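Local coordinates for packaging protein UL32 (PDB 6XF9) that forms a pentameric ring required for herpesviral packaging and is thought to help bring newly made capsids to nuclear replication compartments, at residues V133-K138 with V417-V422; H364-L367 with L372-L375; L21-L26 with N36-Q41. All coordinates share one frame; numbering follows the deposited sequence.

Overall arrangement
Contacts 1 and 2 are buried, their centres lying about 11 and 12 Å from the centre of the chain, whereas contact 3 is partly buried at about 20 Å. The first two adjoin: their centres are about 17 Å apart, and Val418, Gln419 and Val422 of helix 416-430 pack on Leu372 and Leu375. Each includes zinc ligation, by Cys136 in contact 1 and by His366 and Cys373 in contact 2, but contact 1 crosses by an amide-to-carbonyl hydrogen bond, while contact 2 joins its segments through the metal. Contact 3, whose nearest atoms are about 13 and 16 Å from contacts 1 and 2, is apolar packing away from the metal sites.

Contact 1: residues V133-K138 with V417-V422; sequences VQKCFK and VVQTLV. With ZN (zinc ion), chain O.
The end of helix 124-133, running into a turn that carries one ligand of a zinc site with three cysteines and a histidine, is joined here to helix 416-430 through Val133 and Gln419. Gln419 NE2 lies 2.9 Å from Val133 O, with an N-H...O angle of 150°. The donor is in the carbonyl plane and on a lone pair, and the oxygen lies close to the amide plane of Gln419. Gln419 spans the gap because its CG is anti to the backbone N (chi1 -169°) and the chain stays extended beyond it; the closest CA atoms across the contact, those of Val133 and Gln419, are 8.3 Å apart. Gln419 OE1 also comes within 3.2 Å of Val133 O, a proximity of two acceptors that is probably offset by Lys155 NZ, bonded to OE1 and weakly to Val133 O. Lys135 approaches from the opposite direction, its NZ 3.2 Å from Gln419 NE2. Both are donors, so no bond forms; Lys135 NZ donates instead to Phe132 O.

Lys135 leaves the helix with positive phi and starts a type I turn closed by Lys138 N to Lys135 O at 3.2 Å. The turn presents Cys136 SG to the zinc ion at 2.3 Å, where Cys52, Cys55 and His130 complete the site. The side chain of Gln419 lies about 6 Å from that of Cys415, a ligand of a second zinc. With NE2 and OE1 both engaged, the amide should be fixed in rotation; Val133 O takes Gln419 NE2 and, weakly, Lys155 NZ, whose positive charge may polarise the carbonyl.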
loop_
_atom_site.group_PDB
_atom_site.type_symbol
_atom_site.label_atom_id
_atom_site.label_comp_id
_atom_site.label_asym_id
_atom_site.label_seq_id
_atom_site.Cartn_x
_atom_site.Cartn_y
_atom_site.Cartn_z
ATOM N N VAL D 133 22.619 -18.261 -24.269
ATOM C CA VAL D 133 21.691 -17.347 -23.619
ATOM C C VAL D 133 20.712 -16.790 -24.644
ATOM O O VAL D 133 19.493 -16.981 -24.532
ATOM C CB VAL D 133 22.444 -16.216 -22.896
ATOM C CG1 VAL D 133 21.454 -15.302 -22.195
ATOM C CG2 VAL D 133 23.456 -16.769 -21.934
ATOM N N GLN D 134 21.233 -16.129 -25.688
ATOM C CA GLN D 134 20.357 -15.446 -26.635
ATOM C C GLN D 134 19.947 -16.307 -27.822
ATOM O O GLN D 134 18.884 -16.047 -28.410
ATOM C CB GLN D 134 21.025 -14.169 -27.160
ATOM C CG GLN D 134 21.727 -13.300 -26.115
ATOM C CD GLN D 134 20.776 -12.558 -25.172
ATOM O OE1 GLN D 134 19.637 -12.972 -24.950
ATOM N NE2 GLN D 134 21.260 -11.457 -24.603
ATOM N N LYS D 135 20.737 -17.337 -28.152
ATOM C CA LYS D 135 20.437 -18.248 -29.278
ATOM C C LYS D 135 20.210 -17.545 -30.622
ATOM O O LYS D 135 19.139 -17.671 -31.216
ATOM C CB LYS D 135 19.232 -19.131 -28.942
ATOM C CG LYS D 135 19.431 -20.019 -27.724
ATOM C CD LYS D 135 18.214 -20.894 -27.473
ATOM C CE LYS D 135 18.413 -21.781 -26.256
ATOM N NZ LYS D 135 18.639 -20.986 -25.018
ATOM N N CYS D 136 21.212 -16.807 -31.098
ATOM C CA CYS D 136 21.044 -15.990 -32.302
ATOM C C CYS D 136 20.646 -16.814 -33.510
ATOM O O CYS D 136 20.099 -16.253 -34.464
ATOM C CB CYS D 136 22.317 -15.222 -32.640
ATOM S SG CYS D 136 22.949 -14.193 -31.313
ATOM N N PHE D 137 20.884 -18.132 -33.484
ATOM C CA PHE D 137 20.699 -19.000 -34.646
ATOM C C PHE D 137 19.280 -19.513 -34.830
ATOM O O PHE D 137 18.967 -20.022 -35.912
ATOM C CB PHE D 137 21.629 -20.215 -34.559
ATOM C CG PHE D 137 21.475 -21.004 -33.296
ATOM C CD1 PHE D 137 20.416 -21.898 -33.140
ATOM C CD2 PHE D 137 22.382 -20.844 -32.252
ATOM C CE1 PHE D 137 20.266 -22.633 -31.973
ATOM C CE2 PHE D 137 22.244 -21.569 -31.072
ATOM C CZ PHE D 137 21.179 -22.463 -30.936
ATOM N N LYS D 138 18.428 -19.424 -33.807
ATOM C CA LYS D 138 17.056 -19.901 -33.924
ATOM C C LYS D 138 16.356 -19.132 -35.036
ATOM O O LYS D 138 16.595 -17.936 -35.224
ATOM C CB LYS D 138 16.304 -19.714 -32.598
ATOM C CG LYS D 138 16.539 -20.810 -31.564
ATOM C CD LYS D 138 15.860 -20.452 -30.248
ATOM C CE LYS D 138 14.350 -20.655 -30.347
ATOM N NZ LYS D 138 13.630 -20.542 -29.045
ATOM N N VAL D 417 10.621 -17.276 -21.769
ATOM C CA VAL D 417 10.100 -16.748 -20.501
ATOM C C VAL D 417 10.734 -17.479 -19.332
ATOM O O VAL D 417 11.421 -16.874 -18.510
ATOM C CB VAL D 417 8.566 -16.855 -20.445
ATOM C CG1 VAL D 417 8.074 -16.584 -19.041
ATOM C CG2 VAL D 417 7.944 -15.877 -21.417
ATOM N N VAL D 418 10.584 -18.804 -19.286
ATOM C CA VAL D 418 11.203 -19.577 -18.210
ATOM C C VAL D 418 12.716 -19.422 -18.237
ATOM O O VAL D 418 13.358 -19.299 -17.186
ATOM C CB VAL D 418 10.798 -21.055 -18.304
ATOM C CG1 VAL D 418 11.696 -21.873 -17.436
ATOM C CG2 VAL D 418 9.380 -21.241 -17.863
ATOM N N GLN D 419 13.325 -19.391 -19.429
ATOM C CA GLN D 419 14.768 -19.159 -19.468
ATOM C C GLN D 419 15.109 -17.835 -18.792
ATOM O O GLN D 419 16.054 -17.754 -18.000
ATOM C CB GLN D 419 15.304 -19.191 -20.903
ATOM C CG GLN D 419 16.842 -19.213 -20.965
ATOM C CD GLN D 419 17.429 -18.563 -22.244
ATOM O OE1 GLN D 419 16.784 -17.751 -22.914
ATOM N NE2 GLN D 419 18.667 -18.922 -22.570
ATOM N N THR D 420 14.347 -16.778 -19.091
ATOM C CA THR D 420 14.672 -15.469 -18.524
ATOM C C THR D 420 14.531 -15.470 -17.011
ATOM O O THR D 420 15.392 -14.940 -16.301
ATOM C CB THR D 420 13.800 -14.381 -19.139
ATOM O OG1 THR D 420 14.071 -14.295 -20.546
ATOM C CG2 THR D 420 14.106 -13.048 -18.510
ATOM N N LEU D 421 13.443 -16.045 -16.497
ATOM C CA LEU D 421 13.268 -16.098 -15.052
ATOM C C LEU D 421 14.368 -16.907 -14.384
ATOM O O LEU D 421 14.823 -16.559 -13.292
ATOM C CB LEU D 421 11.898 -16.670 -14.700
ATOM C CG LEU D 421 10.773 -15.705 -15.030
ATOM C CD1 LEU D 421 9.469 -16.410 -14.881
ATOM C CD2 LEU D 421 10.853 -14.514 -14.106
ATOM N N VAL D 422 14.855 -17.952 -15.035
ATOM C CA VAL D 422 15.935 -18.720 -14.428
ATOM C C VAL D 422 17.181 -17.857 -14.280
ATOM O O VAL D 422 17.874 -17.914 -13.254
ATOM C CB VAL D 422 16.200 -19.986 -15.259
ATOM C CG1 VAL D 422 17.494 -20.646 -14.832
ATOM C CG2 VAL D 422 15.018 -20.935 -15.127
HETATM ZN ZN ZN O . 25.036 -13.721 -32.131
#

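Contact 2: residues H364-L367 with L372-L375; sequences HKHL and LCAL. With ZN (zinc ion), chain P.
His366 and Cys373 bind one zinc ion from successive helices, and the metal joins the two side chains. His366 ND1 binds it at 2.2 Å and Cys373 SG at 2.3 Å, with an ND1-Zn-SG angle of about 107°, close to tetrahedral. The zinc stands 3.3 Å from His366 CG and 3.1 Å from His366 CE1, nearly evenly between the two carbons that flank its ligand nitrogen, and it lies close to the ring plane, so it meets ND1 nearly head-on. The ring reaches this position with CG anti to the backbone N (chi1 172°), while Cys373 places SG anti to its own carbonyl carbon, which puts the sulfur on the zinc ion.

Beside the metal the packing is close. Cys373 CB sits obliquely to the imidazole, 3.4 Å from His366 ND1, and the same carbon is 3.4 Å from His366 O. Cys373 SG lies 4.6 Å from the ring centroid and 69° off the ring normal, an oblique sulfur-aromatic approach that follows from sharing the ion. The short separation of 5.3 Å between His366 CA and Cys373 CA shows how near the helices come here. The aliphatic chain of Lys365 passes the sulfur loosely, before NZ forms a salt bridge with the C-terminal carboxylate of Ala467. Cys296 and Cys299 supply the other two ligands, completing a CxxC-containing site of three cysteines and one histidine.

The contact spans the tight connection between helices 360-369, widened to a pi-type turn at 365-367, and 371-379, where Asp370 OD1 accepts from Cys373 N. Leu298 and Leu302 of helix 297-304 touch the His366 side chain, as does Leu312 of helix 308-321.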
loop_
_atom_site.group_PDB
_atom_site.type_symbol
_atom_site.label_atom_id
_atom_site.label_comp_id
_atom_site.label_asym_id
_atom_site.label_seq_id
_atom_site.Cartn_x
_atom_site.Cartn_y
_atom_site.Cartn_z
ATOM N N HIS D 364 21.232 -32.889 -4.158
ATOM C CA HIS D 364 19.940 -32.310 -3.790
ATOM C C HIS D 364 19.647 -31.077 -4.626
ATOM O O HIS D 364 18.557 -30.937 -5.192
ATOM C CB HIS D 364 19.925 -31.934 -2.308
ATOM C CG HIS D 364 18.629 -31.334 -1.849
ATOM N ND1 HIS D 364 18.562 -30.343 -0.890
ATOM C CD2 HIS D 364 17.348 -31.601 -2.202
ATOM C CE1 HIS D 364 17.297 -30.014 -0.687
ATOM N NE2 HIS D 364 16.541 -30.763 -1.470
ATOM N N LYS D 365 20.610 -30.154 -4.689
ATOM C CA LYS D 365 20.441 -28.928 -5.459
ATOM C C LYS D 365 20.151 -29.232 -6.909
ATOM O O LYS D 365 19.283 -28.603 -7.520
ATOM C CB LYS D 365 21.689 -28.074 -5.348
ATOM C CG LYS D 365 21.760 -26.985 -6.349
ATOM C CD LYS D 365 23.114 -26.320 -6.287
ATOM C CE LYS D 365 23.325 -25.507 -7.519
ATOM N NZ LYS D 365 24.524 -24.683 -7.357
ATOM N N HIS D 366 20.866 -30.189 -7.483
ATOM C CA HIS D 366 20.758 -30.398 -8.922
ATOM C C HIS D 366 19.477 -31.108 -9.304
ATOM O O HIS D 366 18.827 -30.720 -10.275
ATOM C CB HIS D 366 21.967 -31.201 -9.436
ATOM C CG HIS D 366 21.846 -31.623 -10.867
ATOM N ND1 HIS D 366 22.155 -30.785 -11.922
ATOM C CD2 HIS D 366 21.417 -32.782 -11.416
ATOM C CE1 HIS D 366 21.928 -31.421 -13.057
ATOM N NE2 HIS D 366 21.469 -32.629 -12.778
ATOM N N LEU D 367 19.069 -32.128 -8.558
ATOM C CA LEU D 367 17.903 -32.903 -8.978
ATOM C C LEU D 367 16.584 -32.312 -8.504
ATOM O O LEU D 367 15.549 -32.569 -9.129
ATOM C CB LEU D 367 17.991 -34.347 -8.472
ATOM C CG LEU D 367 19.050 -35.271 -9.074
ATOM C CD1 LEU D 367 19.120 -36.546 -8.254
ATOM C CD2 LEU D 367 18.742 -35.583 -10.512
ATOM N N LEU D 372 18.060 -23.625 -12.722
ATOM C CA LEU D 372 18.919 -23.753 -13.902
ATOM C C LEU D 372 19.338 -25.202 -14.132
ATOM O O LEU D 372 19.555 -25.610 -15.283
ATOM C CB LEU D 372 20.164 -22.868 -13.787
ATOM C CG LEU D 372 21.112 -22.984 -14.990
ATOM C CD1 LEU D 372 20.317 -22.669 -16.237
ATOM C CD2 LEU D 372 22.346 -22.077 -14.893
ATOM N N CYS D 373 19.526 -25.978 -13.061
ATOM C CA CYS D 373 19.793 -27.403 -13.221
ATOM C C CYS D 373 18.606 -28.114 -13.851
ATOM O O CYS D 373 18.778 -29.074 -14.617
ATOM C CB CYS D 373 20.150 -28.027 -11.872
ATOM S SG CYS D 373 21.653 -27.297 -11.117
ATOM N N ALA D 374 17.389 -27.717 -13.470
ATOM C CA ALA D 374 16.177 -28.319 -14.022
ATOM C C ALA D 374 16.020 -28.011 -15.506
ATOM O O ALA D 374 15.559 -28.859 -16.280
ATOM C CB ALA D 374 14.957 -27.827 -13.243
ATOM N N LEU D 375 16.303 -26.772 -15.906
ATOM C CA LEU D 375 16.223 -26.413 -17.317
ATOM C C LEU D 375 17.232 -27.225 -18.116
ATOM O O LEU D 375 16.895 -27.828 -19.143
ATOM C CB LEU D 375 16.480 -24.917 -17.466
ATOM C CG LEU D 375 16.230 -24.245 -18.806
ATOM C CD1 LEU D 375 14.764 -24.262 -19.097
ATOM C CD2 LEU D 375 16.722 -22.817 -18.764
HETATM ZN ZN ZN P . 23.156 -28.829 -11.937
#

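Contact 3: residues L21-L26 with N36-Q41; sequences LAASLL and NPIMTQ
Ile38 meets Ala23 with both branches of its side chain. Its CG2 lies 3.5 Å from Ala23 O, while CD1 stands 3.8 Å from Ala23 CA and 4.1 Å from Ala23 CB. The methyl branch thus rests on the peptide carbonyl and the longer arm alongside the alanine. With CG2 anti to the backbone N and CG1 anti to the carbonyl carbon (chi1 -73°), the two branches reach different parts of Ala23; Ile38 buries the most surface of any residue in the contact.

The fold brings a helix end against a helix start. Helix 14-22 runs out into a type I turn from Ala22 to Leu25, and helix 37-45 begins behind Asn36, its N-cap. Asn36 OD1 accepts from Ile38 N at 3.0 Å, in the carbonyl plane, so the residue that packs on Ala23 is also the one whose backbone N is capped. Asn36 O takes both Thr40 N and Thr40 OG1, the hydroxyl approaching from above the carbonyl plane.

Leu26, whose backbone bonds to Asp272 in the small antiparallel pairing of strands 26-27 and 271-272, provides the second patch of contact. Its CD2 touches Met39 SD at 3.8 Å and Met39 CE at 3.9 Å. The methionine chain is bent at chi2 and chi3 (-63° and -72°), bringing its thioether to the leucine methyl; the two side chains cross obliquely, and Met39 also touches Pro27.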
loop_
_atom_site.group_PDB
_atom_site.type_symbol
_atom_site.label_atom_id
_atom_site.label_comp_id
_atom_site.label_asym_id
_atom_site.label_seq_id
_atom_site.Cartn_x
_atom_site.Cartn_y
_atom_site.Cartn_z
ATOM N N LEU D 21 40.823 -20.171 -22.475
ATOM C CA LEU D 21 40.800 -20.458 -21.041
ATOM C C LEU D 21 41.574 -19.409 -20.243
ATOM O O LEU D 21 41.129 -18.984 -19.171
ATOM C CB LEU D 21 41.368 -21.846 -20.759
ATOM C CG LEU D 21 40.592 -23.092 -21.157
ATOM C CD1 LEU D 21 41.459 -24.333 -20.947
ATOM C CD2 LEU D 21 39.333 -23.188 -20.333
ATOM N N ALA D 22 42.733 -18.975 -20.745
ATOM C CA ALA D 22 43.500 -17.972 -20.016
ATOM C C ALA D 22 42.717 -16.677 -19.898
ATOM O O ALA D 22 42.713 -16.042 -18.837
ATOM C CB ALA D 22 44.843 -17.734 -20.695
ATOM N N ALA D 23 42.060 -16.254 -20.981
ATOM C CA ALA D 23 41.221 -15.054 -20.959
ATOM C C ALA D 23 39.904 -15.246 -20.199
ATOM O O ALA D 23 39.094 -14.310 -20.159
ATOM C CB ALA D 23 40.928 -14.602 -22.392
ATOM N N SER D 24 39.655 -16.426 -19.622
ATOM C CA SER D 24 38.403 -16.731 -18.943
ATOM C C SER D 24 38.567 -16.924 -17.436
ATOM O O SER D 24 37.634 -17.391 -16.768
ATOM C CB SER D 24 37.775 -17.971 -19.576
ATOM O OG SER D 24 37.423 -17.686 -20.919
ATOM N N LEU D 25 39.713 -16.555 -16.881
ATOM C CA LEU D 25 39.917 -16.546 -15.446
ATOM C C LEU D 25 39.689 -15.125 -14.943
ATOM O O LEU D 25 39.810 -14.154 -15.693
ATOM C CB LEU D 25 41.331 -16.994 -15.093
ATOM C CG LEU D 25 41.752 -18.412 -15.470
ATOM C CD1 LEU D 25 43.292 -18.531 -15.453
ATOM C CD2 LEU D 25 41.122 -19.459 -14.609
ATOM N N LEU D 26 39.327 -15.008 -13.676
ATOM C CA LEU D 26 39.109 -13.696 -13.072
ATOM C C LEU D 26 40.426 -13.069 -12.603
ATOM O O LEU D 26 41.408 -13.775 -12.372
ATOM C CB LEU D 26 38.136 -13.830 -11.909
ATOM C CG LEU D 26 36.692 -14.029 -12.329
ATOM C CD1 LEU D 26 35.900 -14.440 -11.133
ATOM C CD2 LEU D 26 36.172 -12.708 -12.867
ATOM N N ASN D 36 40.620 -3.498 -15.976
ATOM C CA ASN D 36 41.227 -4.699 -16.546
ATOM C C ASN D 36 40.633 -4.910 -17.934
ATOM O O ASN D 36 39.402 -4.987 -18.078
ATOM C CB ASN D 36 40.956 -5.921 -15.655
ATOM C CG ASN D 36 41.690 -7.178 -16.121
ATOM O OD1 ASN D 36 41.625 -7.574 -17.286
ATOM N ND2 ASN D 36 42.477 -7.753 -15.211
ATOM N N PRO D 37 41.458 -5.018 -18.974
ATOM C CA PRO D 37 40.895 -5.087 -20.330
ATOM C C PRO D 37 39.988 -6.285 -20.563
ATOM O O PRO D 37 39.050 -6.183 -21.362
ATOM C CB PRO D 37 42.137 -5.124 -21.225
ATOM C CG PRO D 37 43.243 -5.546 -20.331
ATOM C CD PRO D 37 42.927 -5.000 -18.981
ATOM N N ILE D 38 40.228 -7.419 -19.905
ATOM C CA ILE D 38 39.324 -8.559 -20.051
ATOM C C ILE D 38 37.971 -8.259 -19.414
ATOM O O ILE D 38 36.920 -8.419 -20.046
ATOM C CB ILE D 38 39.969 -9.834 -19.475
ATOM C CG1 ILE D 38 41.074 -10.307 -20.426
ATOM C CG2 ILE D 38 38.923 -10.924 -19.208
ATOM C CD1 ILE D 38 41.899 -11.455 -19.908
ATOM N N MET D 39 37.966 -7.826 -18.155
ATOM C CA MET D 39 36.694 -7.500 -17.518
ATOM C C MET D 39 35.968 -6.365 -18.235
ATOM O O MET D 39 34.729 -6.346 -18.271
ATOM C CB MET D 39 36.920 -7.131 -16.056
ATOM C CG MET D 39 37.600 -8.218 -15.248
ATOM S SD MET D 39 36.592 -9.709 -15.165
ATOM C CE MET D 39 35.292 -9.131 -14.064
ATOM N N THR D 40 36.709 -5.409 -18.807
ATOM C CA THR D 40 36.061 -4.287 -19.480
ATOM C C THR D 40 35.336 -4.752 -20.734
ATOM O O THR D 40 34.276 -4.221 -21.086
ATOM C CB THR D 40 37.084 -3.203 -19.830
ATOM O OG1 THR D 40 37.812 -2.805 -18.656
ATOM C CG2 THR D 40 36.360 -1.981 -20.377
ATOM N N GLN D 41 35.918 -5.728 -21.435
ATOM C CA GLN D 41 35.311 -6.236 -22.663
ATOM C C GLN D 41 34.112 -7.127 -22.372
ATOM O O GLN D 41 33.077 -7.012 -23.040
ATOM C CB GLN D 41 36.351 -7.000 -23.488
ATOM C CG GLN D 41 35.954 -7.208 -24.934
ATOM C CD GLN D 41 36.842 -8.215 -25.656
ATOM O OE1 GLN D 41 38.058 -8.032 -25.748
ATOM N NE2 GLN D 41 36.236 -9.287 -26.171
#